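Local coordinates for protein AT-less polyketide synthase (Streptomyces platensis subsp. rosaceus, PDB 4QYR) that probably catalyses, through this ketosynthase domain of a modular polyketide synthase, the decarboxylative condensation that extends an acyl chain during isomigrastatin biosynthesis, at residues L87-R93 and V123-Y128; P114-Y120 and R191-A197; H149-N154 and P165-V169; G264-N268 and A286-A291. All blocks are in the same frame, centred on the assembly; numbering follows the deposited sequence.

Contact 1: residues L87-R93 and V123-Y128; sequences LMDPQHR and VSGSDY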
loop_
_atom_site.group_PDB
_atom_site.type_symbol
_atom_site.label_atom_id
_atom_site.label_comp_id
_atom_site.label_asym_id
_atom_site.label_seq_id
_atom_site.Cartn_x
_atom_site.Cartn_y
_atom_site.Cartn_z
ATOM N N LEU A 87 -5.743 -23.584 3.472
ATOM C CA LEU A 87 -5.413 -22.590 4.465
ATOM C C LEU A 87 -5.206 -21.253 3.778
ATOM O O LEU A 87 -4.797 -20.275 4.413
ATOM C CB LEU A 87 -4.166 -22.997 5.238
ATOM C CG LEU A 87 -4.337 -24.364 5.886
ATOM C CD1 LEU A 87 -3.030 -24.898 6.434
ATOM C CD2 LEU A 87 -5.389 -24.282 6.985
HETATM N N MSE A 88 -5.496 -21.211 2.481
HETATM C CA MSE A 88 -5.300 -19.990 1.712
HETATM C C MSE A 88 -6.579 -19.201 1.594
HETATM O O MSE A 88 -7.567 -19.708 1.083
HETATM C CB MSE A 88 -4.783 -20.293 0.317
HETATM C CG MSE A 88 -4.433 -19.028 -0.460
HETATM SE SE MSE A 88 -3.540 -19.424 -2.152
HETATM C CE MSE A 88 -2.316 -20.804 -1.499
ATOM N N ASP A 89 -6.542 -17.969 2.088
ATOM C CA ASP A 89 -7.643 -17.023 1.989
ATOM C C ASP A 89 -8.252 -17.098 0.610
ATOM O O ASP A 89 -7.551 -16.912 -0.378
ATOM C CB ASP A 89 -7.121 -15.611 2.277
ATOM C CG ASP A 89 -8.204 -14.537 2.236
ATOM O OD1 ASP A 89 -9.399 -14.870 2.183
ATOM O OD2 ASP A 89 -7.839 -13.338 2.315
ATOM N N PRO A 90 -9.551 -17.424 0.535
ATOM C CA PRO A 90 -10.265 -17.444 -0.737
ATOM C C PRO A 90 -10.095 -16.147 -1.519
ATOM O O PRO A 90 -10.160 -16.174 -2.740
ATOM C CB PRO A 90 -11.712 -17.654 -0.298
ATOM C CG PRO A 90 -11.577 -18.500 0.885
ATOM C CD PRO A 90 -10.414 -17.906 1.623
ATOM N N GLN A 91 -9.855 -15.039 -0.829
ATOM C CA GLN A 91 -9.534 -13.785 -1.499
ATOM C C GLN A 91 -8.281 -13.928 -2.369
ATOM O O GLN A 91 -8.244 -13.450 -3.499
ATOM C CB GLN A 91 -9.352 -12.658 -0.485
ATOM C CG GLN A 91 -10.595 -12.376 0.355
ATOM C CD GLN A 91 -10.484 -11.081 1.135
ATOM O OE1 GLN A 91 -11.316 -10.181 1.005
ATOM N NE2 GLN A 91 -9.453 -10.977 1.948
ATOM N N HIS A 92 -7.257 -14.599 -1.865
ATOM C CA HIS A 92 -6.072 -14.799 -2.683
ATOM C C HIS A 92 -6.399 -15.723 -3.840
ATOM O O HIS A 92 -5.855 -15.580 -4.926
ATOM C CB HIS A 92 -4.913 -15.380 -1.871
ATOM C CG HIS A 92 -4.521 -14.555 -0.685
ATOM N ND1 HIS A 92 -3.261 -14.606 -0.136
ATOM C CD2 HIS A 92 -5.224 -13.677 0.068
ATOM C CE1 HIS A 92 -3.202 -13.797 0.908
ATOM N NE2 HIS A 92 -4.380 -13.218 1.050
ATOM N N ARG A 93 -7.290 -16.673 -3.606
ATOM C CA ARG A 93 -7.590 -17.678 -4.620
ATOM C C ARG A 93 -8.354 -17.060 -5.773
ATOM O O ARG A 93 -7.990 -17.244 -6.930
ATOM C CB ARG A 93 -8.388 -18.846 -4.036
ATOM C CG ARG A 93 -7.860 -19.362 -2.712
ATOM C CD ARG A 93 -8.304 -20.755 -2.472
ATOM N NE ARG A 93 -8.495 -21.020 -1.055
ATOM C CZ ARG A 93 -9.610 -21.527 -0.537
ATOM N NH1 ARG A 93 -10.639 -21.811 -1.322
ATOM N NH2 ARG A 93 -9.698 -21.753 0.765
ATOM N N VAL A 123 -7.333 -4.905 -1.059
ATOM C CA VAL A 123 -7.858 -5.957 -0.190
ATOM C C VAL A 123 -7.897 -5.415 1.230
ATOM O O VAL A 123 -6.987 -4.692 1.627
ATOM C CB VAL A 123 -6.979 -7.220 -0.272
ATOM C CG1 VAL A 123 -5.531 -6.857 -0.024
ATOM C CG2 VAL A 123 -7.427 -8.257 0.726
ATOM N N SER A 124 -8.934 -5.738 2.000
ATOM C CA SER A 124 -9.052 -5.168 3.348
ATOM C C SER A 124 -9.174 -6.170 4.490
ATOM O O SER A 124 -8.550 -5.995 5.529
ATOM C CB SER A 124 -10.245 -4.218 3.411
ATOM O OG SER A 124 -10.011 -3.088 2.587
ATOM N N GLY A 125 -9.971 -7.213 4.328
ATOM C CA GLY A 125 -10.240 -8.073 5.459
ATOM C C GLY A 125 -9.439 -9.344 5.520
ATOM O O GLY A 125 -9.046 -9.884 4.497
ATOM N N SER A 126 -9.190 -9.819 6.732
ATOM C CA SER A 126 -8.681 -11.169 6.930
ATOM C C SER A 126 -9.775 -12.044 7.527
ATOM O O SER A 126 -9.582 -12.691 8.550
ATOM C CB SER A 126 -7.449 -11.159 7.832
ATOM O OG SER A 126 -6.515 -10.197 7.386
ATOM N N ASP A 127 -10.936 -12.039 6.892
ATOM C CA ASP A 127 -12.071 -12.772 7.418
ATOM C C ASP A 127 -11.761 -14.271 7.563
ATOM O O ASP A 127 -12.094 -14.870 8.573
ATOM C CB ASP A 127 -13.298 -12.565 6.525
ATOM C CG ASP A 127 -13.961 -11.202 6.731
ATOM O OD1 ASP A 127 -13.309 -10.275 7.281
ATOM O OD2 ASP A 127 -15.150 -11.065 6.347
ATOM N N TYR A 128 -11.104 -14.866 6.569
ATOM C CA TYR A 128 -10.847 -16.309 6.568
ATOM C C TYR A 128 -9.987 -16.764 7.724
ATOM O O TYR A 128 -10.204 -17.837 8.287
ATOM C CB TYR A 128 -10.171 -16.725 5.273
ATOM C CG TYR A 128 -10.210 -18.204 4.968
ATOM C CD1 TYR A 128 -11.417 -18.874 4.842
ATOM C CD2 TYR A 128 -9.042 -18.919 4.736
ATOM C CE1 TYR A 128 -11.465 -20.220 4.539
ATOM C CE2 TYR A 128 -9.080 -20.272 4.430
ATOM C CZ TYR A 128 -10.296 -20.912 4.332
ATOM O OH TYR A 128 -10.360 -22.250 4.023
HETATM O O HOH W 1 -11.121 -7.279 1.598
#
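A helix N-terminus packs here against the loop that leaves strand 117-122 and turns into helix 127-135, a buried contact in the N-terminal half of the thiolase-fold ketosynthase. D89 is the N-cap of helix 90-106: its OD1 accepts from Q91 N at 3.1 Å, while its OD2 takes Q91 NE2 at 2.9 Å. Held in this way, the Q91 amide reaches across, NE2 donating to G125 O at 2.8 Å; water 1 is hydrogen-bonded to Q91 OE1 at 3.0 Å and accepts from S124 N at 2.7 Å. The Q91 amide thus meets the loop backbone directly at G125 and through water at S124. At the other end Y128 (chi1 t) lays its ring against the first turn. P90 CD sits over the ring face, 3.5 Å from the centroid of Y128, a CH-pi contact, and D89 CA lies 3.6 Å from Y128 CD2. The Y128 hydroxyl is hydrogen-bonded to E86 O, so the ring bridges two helix ends. R93 folds back, its NE donating to M88 O at 2.7 Å. Helix 141-147 covers L87 and Y128, helix 149-160 lies against M88, H92 and V123, and V123 pairs through its backbone with V169 of strand 166-169.

Contact 2: residues P114-Y120 and R191-A197; sequences PENTGVY and RCEMAIA
Both segments begin as irregular loop and become parallel beta strands, 117-120 and 194-197, whose axes approach to 4.6 Å at 14°. The register pairs G118 with A195 (CA to CA 4.5 Å), V119 with I196 (4.8 Å) and Y120 with A197 (4.8 Å). G118 N donates to M194 O at 3.3 Å, I196 N to G118 O at 2.8 Å and Y120 N to I196 O at 2.8 Å; T117 CA adds a CA-H...O contact to M194 O at 3.2 Å. Ahead of the strands, E193 N makes a weak bond to N116 O at 3.4 Å. These are neighbouring strands of the N-terminal half of the thiolase fold, joined by a long connection that carries strand 166-169 and several helices. One face bears T117, V119, M194 and I196, with V119 CG2 4.3 Å from I196 CD1. The other bears Y120, A195 and A197: the Y120 ring (chi1 m, chi2 -101°) runs back beside G118, with CE2 3.9 Å from A195 CB and OH 3.5 Å from C192 SG, its hydroxyl being bonded to H186 of helix 175-189. A side chain on G118 would collide with that hydroxyl and with C192 SG. P114 CD rests 3.8 Å from M194 SE, T117 OG1 donates to P114 O at 2.9 Å, and N116 (chi1 p) brings OD1 to 3.4 Å from E193 CB. R191 NH2 is hydrogen-bonded to the backbone O of E267 of the second subunit.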
loop_
_atom_site.group_PDB
_atom_site.type_symbol
_atom_site.label_atom_id
_atom_site.label_comp_id
_atom_site.label_asym_id
_atom_site.label_seq_id
_atom_site.Cartn_x
_atom_site.Cartn_y
_atom_site.Cartn_z
ATOM N N PRO A 114 5.911 -7.560 -20.060
ATOM C CA PRO A 114 7.243 -7.012 -19.800
ATOM C C PRO A 114 7.697 -7.512 -18.459
ATOM O O PRO A 114 6.842 -7.801 -17.627
ATOM C CB PRO A 114 7.020 -5.509 -19.761
ATOM C CG PRO A 114 5.641 -5.295 -20.275
ATOM C CD PRO A 114 4.871 -6.526 -20.048
ATOM N N GLU A 115 8.997 -7.607 -18.225
ATOM C CA GLU A 115 9.443 -8.112 -16.941
ATOM C C GLU A 115 9.228 -7.080 -15.822
ATOM O O GLU A 115 9.140 -7.436 -14.646
ATOM C CB GLU A 115 10.902 -8.546 -17.009
ATOM C CG GLU A 115 11.867 -7.439 -17.332
ATOM C CD GLU A 115 13.296 -7.946 -17.367
ATOM O OE1 GLU A 115 13.760 -8.456 -16.321
ATOM O OE2 GLU A 115 13.946 -7.852 -18.436
ATOM N N ASN A 116 9.133 -5.804 -16.156
ATOM C CA ASN A 116 8.817 -4.874 -15.094
ATOM C C ASN A 116 7.324 -4.547 -15.119
ATOM O O ASN A 116 6.892 -3.437 -15.398
ATOM C CB ASN A 116 9.687 -3.607 -15.166
ATOM C CG ASN A 116 9.401 -2.757 -16.369
ATOM O OD1 ASN A 116 8.840 -3.220 -17.361
ATOM N ND2 ASN A 116 9.763 -1.485 -16.277
ATOM N N THR A 117 6.526 -5.552 -14.827
ATOM C CA THR A 117 5.104 -5.352 -14.686
ATOM C C THR A 117 4.779 -5.227 -13.216
ATOM O O THR A 117 5.170 -6.080 -12.403
ATOM C CB THR A 117 4.326 -6.505 -15.294
ATOM O OG1 THR A 117 4.459 -6.437 -16.712
ATOM C CG2 THR A 117 2.855 -6.425 -14.927
ATOM N N GLY A 118 4.068 -4.161 -12.873
ATOM C CA GLY A 118 3.675 -3.925 -11.499
ATOM C C GLY A 118 2.342 -4.559 -11.178
ATOM O O GLY A 118 1.525 -4.808 -12.056
ATOM N N VAL A 119 2.122 -4.815 -9.901
ATOM C CA VAL A 119 0.912 -5.466 -9.448
ATOM C C VAL A 119 0.412 -4.771 -8.200
ATOM O O VAL A 119 1.097 -4.763 -7.182
ATOM C CB VAL A 119 1.151 -6.939 -9.136
ATOM C CG1 VAL A 119 -0.088 -7.531 -8.479
ATOM C CG2 VAL A 119 1.568 -7.703 -10.406
ATOM N N TYR A 120 -0.776 -4.180 -8.290
ATOM C CA TYR A 120 -1.353 -3.378 -7.206
ATOM C C TYR A 120 -2.761 -3.855 -6.947
ATOM O O TYR A 120 -3.643 -3.652 -7.769
ATOM C CB TYR A 120 -1.358 -1.901 -7.564
ATOM C CG TYR A 120 -0.055 -1.427 -8.145
ATOM C CD1 TYR A 120 0.866 -0.736 -7.375
ATOM C CD2 TYR A 120 0.254 -1.667 -9.477
ATOM C CE1 TYR A 120 2.059 -0.286 -7.922
ATOM C CE2 TYR A 120 1.431 -1.229 -10.033
ATOM C CZ TYR A 120 2.335 -0.540 -9.263
ATOM O OH TYR A 120 3.516 -0.128 -9.852
ATOM N N ARG A 191 8.281 3.583 -14.454
ATOM C CA ARG A 191 8.689 2.466 -13.612
ATOM C C ARG A 191 8.102 1.172 -14.140
ATOM O O ARG A 191 8.739 0.120 -14.088
ATOM C CB ARG A 191 8.261 2.683 -12.159
ATOM C CG ARG A 191 8.437 1.446 -11.266
ATOM C CD ARG A 191 9.881 0.914 -11.250
ATOM N NE ARG A 191 10.008 -0.253 -10.389
ATOM C CZ ARG A 191 10.230 -1.480 -10.834
ATOM N NH1 ARG A 191 10.368 -1.700 -12.128
ATOM N NH2 ARG A 191 10.316 -2.490 -9.985
ATOM N N CYS A 192 6.883 1.245 -14.657
ATOM C CA CYS A 192 6.250 0.062 -15.221
ATOM C C CYS A 192 5.944 0.267 -16.698
ATOM O O CYS A 192 5.702 1.394 -17.164
ATOM C CB CYS A 192 4.986 -0.300 -14.458
ATOM S SG CYS A 192 5.370 -0.762 -12.784
ATOM N N GLU A 193 5.981 -0.835 -17.433
ATOM C CA GLU A 193 5.722 -0.802 -18.855
ATOM C C GLU A 193 4.292 -1.312 -19.094
ATOM O O GLU A 193 3.653 -0.979 -20.091
ATOM C CB GLU A 193 6.766 -1.638 -19.570
ATOM C CG GLU A 193 6.845 -1.439 -21.043
ATOM C CD GLU A 193 7.958 -2.277 -21.646
ATOM O OE1 GLU A 193 9.017 -2.432 -20.975
ATOM O OE2 GLU A 193 7.751 -2.812 -22.765
HETATM N N MSE A 194 3.811 -2.110 -18.138
HETATM C CA MSE A 194 2.428 -2.574 -18.043
HETATM C C MSE A 194 2.152 -2.852 -16.578
HETATM O O MSE A 194 3.081 -3.143 -15.837
HETATM C CB MSE A 194 2.216 -3.830 -18.872
HETATM C CG MSE A 194 2.073 -3.552 -20.348
HETATM SE SE MSE A 194 1.626 -5.117 -21.387
HETATM C CE MSE A 194 0.155 -5.727 -20.362
ATOM N N ALA A 195 0.908 -2.744 -16.125
ATOM C CA ALA A 195 0.616 -3.073 -14.716
ATOM C C ALA A 195 -0.741 -3.739 -14.546
ATOM O O ALA A 195 -1.621 -3.636 -15.398
ATOM C CB ALA A 195 0.689 -1.851 -13.853
ATOM N N ILE A 196 -0.888 -4.447 -13.436
ATOM C CA ILE A 196 -2.152 -5.059 -13.070
ATOM C C ILE A 196 -2.713 -4.395 -11.806
ATOM O O ILE A 196 -2.073 -4.409 -10.739
ATOM C CB ILE A 196 -1.961 -6.544 -12.838
ATOM C CG1 ILE A 196 -1.410 -7.171 -14.107
ATOM C CG2 ILE A 196 -3.253 -7.210 -12.425
ATOM C CD1 ILE A 196 -0.828 -8.551 -13.873
ATOM N N ALA A 197 -3.884 -3.784 -11.924
ATOM C CA ALA A 197 -4.560 -3.267 -10.744
ATOM C C ALA A 197 -5.835 -4.048 -10.551
ATOM O O ALA A 197 -6.534 -4.371 -11.532
ATOM C CB ALA A 197 -4.856 -1.818 -10.880
#

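Contact 3: residues H149-N154 and P165-V169; sequences HSMLAN and PSEPV
Helix 149-154 lies across strand 166-169, axes 6.4 Å apart at closest and N-to-C directions at 132°, with A153 and E167 nearest (CA to CA 5.5 Å). The contact is tight because small side chains meet a proline. P168, with a C-gamma endo ring, points at the helix: its CB is 3.5 Å from H149 O, its CG 3.7 Å from S150 CA, and its CD 3.9 Å from A153 CB. A153 CB also sits 3.5 Å from E167 C. S166 (chi1 t) turns its hydroxyl to the helix, OG standing 3.4 Å from A153 CB and finding its hydrogen-bond partner in S157, one turn further on. N154 (chi1 m) swings its end toward S166. H149 adopts chi1 m, its CB 4.1 Å from P168 CB, and its NE2 gives a weak bond to S124 O. E167 (chi1 m) points the other way and forms a salt bridge with R182 of the second subunit; the helix reaches that subunit too, through a weak hydrogen bond from S150 to its D170. Such helix-on-sheet layering belongs to the thiolase fold. Strand 117-122 pairs with strand 166-169 alongside, while L152 touches F121 of strand 117-122 and H92 and A95 of helix 90-106.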
loop_
_atom_site.group_PDB
_atom_site.type_symbol
_atom_site.label_atom_id
_atom_site.label_comp_id
_atom_site.label_asym_id
_atom_site.label_seq_id
_atom_site.Cartn_x
_atom_site.Cartn_y
_atom_site.Cartn_z
ATOM N N HIS A 149 -1.665 -10.119 3.628
ATOM C CA HIS A 149 -2.129 -9.352 2.466
ATOM C C HIS A 149 -1.039 -9.193 1.411
ATOM O O HIS A 149 -1.315 -9.181 0.208
ATOM C CB HIS A 149 -2.627 -7.978 2.884
ATOM C CG HIS A 149 -3.937 -8.001 3.605
ATOM N ND1 HIS A 149 -4.772 -9.095 3.589
ATOM C CD2 HIS A 149 -4.554 -7.067 4.366
ATOM C CE1 HIS A 149 -5.848 -8.834 4.310
ATOM N NE2 HIS A 149 -5.740 -7.611 4.792
ATOM N N SER A 150 0.195 -9.049 1.869
ATOM C CA SER A 150 1.337 -9.000 0.974
ATOM C C SER A 150 1.362 -10.180 0.025
ATOM O O SER A 150 1.725 -10.046 -1.141
ATOM C CB SER A 150 2.629 -8.975 1.773
ATOM O OG SER A 150 2.479 -9.763 2.942
HETATM N N MSE A 151 0.959 -11.341 0.517
HETATM C CA MSE A 151 1.032 -12.533 -0.309
HETATM C C MSE A 151 0.056 -12.487 -1.458
HETATM O O MSE A 151 0.353 -12.965 -2.556
HETATM C CB MSE A 151 0.809 -13.788 0.526
HETATM C CG MSE A 151 2.100 -14.271 1.179
HETATM SE SE MSE A 151 3.541 -14.465 -0.136
HETATM C CE MSE A 151 4.996 -14.650 1.112
ATOM N N LEU A 152 -1.099 -11.892 -1.216
ATOM C CA LEU A 152 -2.062 -11.719 -2.276
ATOM C C LEU A 152 -1.378 -11.132 -3.509
ATOM O O LEU A 152 -1.520 -11.654 -4.607
ATOM C CB LEU A 152 -3.201 -10.826 -1.818
ATOM C CG LEU A 152 -4.447 -10.795 -2.696
ATOM C CD1 LEU A 152 -5.601 -10.312 -1.854
ATOM C CD2 LEU A 152 -4.261 -9.884 -3.851
ATOM N N ALA A 153 -0.617 -10.061 -3.320
ATOM C CA ALA A 153 0.049 -9.410 -4.440
ATOM C C ALA A 153 1.271 -10.203 -4.875
ATOM O O ALA A 153 1.427 -10.503 -6.054
ATOM C CB ALA A 153 0.442 -7.975 -4.074
ATOM N N ASN A 154 2.132 -10.552 -3.926
ATOM C CA ASN A 154 3.407 -11.163 -4.279
ATOM C C ASN A 154 3.236 -12.522 -4.968
ATOM O O ASN A 154 3.963 -12.854 -5.904
ATOM C CB ASN A 154 4.297 -11.311 -3.036
ATOM C CG ASN A 154 4.615 -9.971 -2.363
ATOM O OD1 ASN A 154 4.552 -8.907 -2.979
ATOM N ND2 ASN A 154 4.976 -10.031 -1.094
ATOM N N PRO A 165 6.919 -3.243 -8.933
ATOM C CA PRO A 165 6.419 -3.219 -7.554
ATOM C C PRO A 165 5.187 -4.110 -7.379
ATOM O O PRO A 165 4.285 -4.057 -8.224
ATOM C CB PRO A 165 6.048 -1.754 -7.352
ATOM C CG PRO A 165 6.953 -1.031 -8.271
ATOM C CD PRO A 165 7.112 -1.895 -9.479
ATOM N N SER A 166 5.160 -4.898 -6.303
ATOM C CA SER A 166 4.044 -5.783 -5.964
ATOM C C SER A 166 3.441 -5.391 -4.618
ATOM O O SER A 166 4.032 -5.625 -3.578
ATOM C CB SER A 166 4.514 -7.235 -5.912
ATOM O OG SER A 166 3.429 -8.153 -5.776
ATOM N N GLU A 167 2.259 -4.797 -4.630
ATOM C CA GLU A 167 1.676 -4.259 -3.407
ATOM C C GLU A 167 0.200 -4.591 -3.236
ATOM O O GLU A 167 -0.602 -4.453 -4.166
ATOM C CB GLU A 167 1.853 -2.748 -3.378
ATOM C CG GLU A 167 3.290 -2.341 -3.118
ATOM C CD GLU A 167 3.684 -1.049 -3.823
ATOM O OE1 GLU A 167 2.883 -0.551 -4.669
ATOM O OE2 GLU A 167 4.791 -0.531 -3.515
ATOM N N PRO A 168 -0.164 -5.040 -2.037
ATOM C CA PRO A 168 -1.553 -4.902 -1.614
ATOM C C PRO A 168 -1.860 -3.436 -1.334
ATOM O O PRO A 168 -0.969 -2.653 -0.983
ATOM C CB PRO A 168 -1.625 -5.735 -0.346
ATOM C CG PRO A 168 -0.253 -5.766 0.159
ATOM C CD PRO A 168 0.681 -5.631 -1.000
ATOM N N VAL A 169 -3.109 -3.060 -1.528
ATOM C CA VAL A 169 -3.555 -1.732 -1.154
ATOM C C VAL A 169 -4.719 -1.835 -0.164
ATOM O O VAL A 169 -5.710 -2.537 -0.429
ATOM C CB VAL A 169 -3.991 -0.931 -2.366
ATOM C CG1 VAL A 169 -4.639 0.360 -1.910
ATOM C CG2 VAL A 169 -2.799 -0.657 -3.269
#

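Contact 4: residues G264-N268 and A286-A291; sequences GSAEN and ALIQDA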
loop_
_atom_site.group_PDB
_atom_site.type_symbol
_atom_site.label_atom_id
_atom_site.label_comp_id
_atom_site.label_asym_id
_atom_site.label_seq_id
_atom_site.Cartn_x
_atom_site.Cartn_y
_atom_site.Cartn_z
ATOM N N GLY A 264 -7.498 11.171 -16.227
ATOM C CA GLY A 264 -7.052 11.774 -14.992
ATOM C C GLY A 264 -7.330 10.905 -13.788
ATOM O O GLY A 264 -8.125 9.965 -13.843
ATOM N N SER A 265 -6.703 11.251 -12.675
ATOM C CA SER A 265 -6.663 10.349 -11.542
ATOM C C SER A 265 -6.052 11.055 -10.345
ATOM O O SER A 265 -4.973 11.632 -10.461
ATOM C CB SER A 265 -5.850 9.115 -11.929
ATOM O OG SER A 265 -5.334 8.435 -10.808
ATOM N N ALA A 266 -6.727 11.020 -9.199
ATOM C CA ALA A 266 -6.186 11.668 -7.998
ATOM C C ALA A 266 -6.565 10.921 -6.735
ATOM O O ALA A 266 -7.588 10.245 -6.717
ATOM C CB ALA A 266 -6.666 13.119 -7.912
ATOM N N GLU A 267 -5.746 11.038 -5.687
ATOM C CA GLU A 267 -6.110 10.537 -4.355
ATOM C C GLU A 267 -5.707 11.557 -3.300
ATOM O O GLU A 267 -4.797 12.343 -3.514
ATOM C CB GLU A 267 -5.458 9.181 -4.055
ATOM C CG GLU A 267 -4.068 9.301 -3.475
ATOM C CD GLU A 267 -3.455 7.968 -3.019
ATOM O OE1 GLU A 267 -2.365 7.612 -3.533
ATOM O OE2 GLU A 267 -4.036 7.288 -2.141
ATOM N N ASN A 268 -6.409 11.565 -2.175
ATOM C CA ASN A 268 -6.101 12.487 -1.080
ATOM C C ASN A 268 -6.730 11.979 0.189
ATOM O O ASN A 268 -7.408 10.968 0.170
ATOM C CB ASN A 268 -6.574 13.915 -1.381
ATOM C CG ASN A 268 -8.089 14.119 -1.187
ATOM O OD1 ASN A 268 -8.860 13.170 -1.008
ATOM N ND2 ASN A 268 -8.517 15.381 -1.264
ATOM N N ALA A 286 -11.877 18.909 -3.465
ATOM C CA ALA A 286 -10.483 19.203 -3.792
ATOM C C ALA A 286 -9.885 18.085 -4.616
ATOM O O ALA A 286 -9.097 18.321 -5.524
ATOM C CB ALA A 286 -9.697 19.414 -2.550
ATOM N N LEU A 287 -10.301 16.867 -4.280
ATOM C CA LEU A 287 -9.927 15.642 -4.966
ATOM C C LEU A 287 -10.303 15.666 -6.422
ATOM O O LEU A 287 -9.469 15.476 -7.290
ATOM C CB LEU A 287 -10.609 14.444 -4.309
ATOM C CG LEU A 287 -10.460 13.088 -4.991
ATOM C CD1 LEU A 287 -9.125 12.485 -4.606
ATOM C CD2 LEU A 287 -11.567 12.159 -4.598
ATOM N N ILE A 288 -11.587 15.872 -6.678
ATOM C CA ILE A 288 -12.119 15.874 -8.032
ATOM C C ILE A 288 -11.449 16.925 -8.893
ATOM O O ILE A 288 -10.998 16.605 -9.997
ATOM C CB ILE A 288 -13.627 16.090 -8.018
ATOM C CG1 ILE A 288 -14.278 14.869 -7.381
ATOM C CG2 ILE A 288 -14.157 16.281 -9.427
ATOM C CD1 ILE A 288 -15.599 15.154 -6.801
ATOM N N GLN A 289 -11.350 18.153 -8.383
ATOM C CA GLN A 289 -10.679 19.221 -9.115
ATOM C C GLN A 289 -9.262 18.850 -9.476
ATOM O O GLN A 289 -8.768 19.196 -10.550
ATOM C CB GLN A 289 -10.670 20.499 -8.304
ATOM C CG GLN A 289 -12.030 20.839 -7.803
ATOM C CD GLN A 289 -12.106 22.231 -7.271
ATOM O OE1 GLN A 289 -11.234 23.060 -7.539
ATOM N NE2 GLN A 289 -13.155 22.512 -6.509
ATOM N N ASP A 290 -8.612 18.149 -8.559
ATOM C CA ASP A 290 -7.270 17.658 -8.779
ATOM C C ASP A 290 -7.251 16.678 -9.971
ATOM O O ASP A 290 -6.411 16.784 -10.860
ATOM C CB ASP A 290 -6.763 17.012 -7.491
ATOM C CG ASP A 290 -5.311 16.618 -7.557
ATOM O OD1 ASP A 290 -4.633 17.079 -8.492
ATOM O OD2 ASP A 290 -4.848 15.849 -6.674
ATOM N N ALA A 291 -8.197 15.745 -10.012
ATOM C CA ALA A 291 -8.171 14.706 -11.030
ATOM C C ALA A 291 -8.656 15.256 -12.341
ATOM O O ALA A 291 -8.275 14.775 -13.417
ATOM C CB ALA A 291 -9.015 13.528 -10.624
#
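Strand 264-268 is covered by the last turns of helix 281-291, which runs roughly antiparallel to it (149° between N-to-C directions, axes 6.8 Å apart at closest). G264, at the start of the segment, brings its CA to 3.6 Å from A291 O; a CB there would point at the helix and fall 2.2 Å from that carbonyl, so the helix end can come this close because G264 has no side chain. S265 turns its side chain away, to H181 of helix 175-189, but its N is 3.8 Å from A291 CB, and their CA atoms are just 4.6 Å apart. A266 is the centre of the contact: its CB meets A291 CB at 3.6 Å, D290 OD2 at 3.5 Å and L287 CD1 at 4.2 Å, while D290 also holds R293 in a salt bridge. E267 again faces away, in a salt bridge with R182, though its CA lies 3.6 Å from L287 CD1. N268 (chi1 p) returns to the helix, its OD1 3.7 Å from L287 CD1, and its ND2 is bonded to A283 O a turn earlier in the same helix. At its middle the contact is close-fitting, A266 against A291 beside L287, with the D290 carboxylate at its margin. In this second half of the thiolase fold, helix 281-291 also leans on strand 428-435, which pairs with strand 260-269, and on helix 313-331; helix 175-189 packs against the other face, on S265 and E267.

Overall arrangement
All four contacts belong to the ketosynthase core, and contacts 2, 3 and 4 reach one mixed sheet. Contacts 1, 2 and 3 gather at the 166-169 end of the sheet, outermost within this chain: contact 3 has its centre about 12 Å from that of contact 1 and 13 Å from that of contact 2. Strand 166-169 binds V119 of contact 2 and V123 of contact 1, and along the chain contact 3 falls between the two segments of contact 2, whereas the segments of contacts 1 and 2 alternate. Contact 4 follows later, in the C-terminal half, its centre 23 to 30 Å from the others. The backbone O of E267 in contact 4 accepts from R191 of the second subunit, so contacts 2 and 4 meet across the dimer interface.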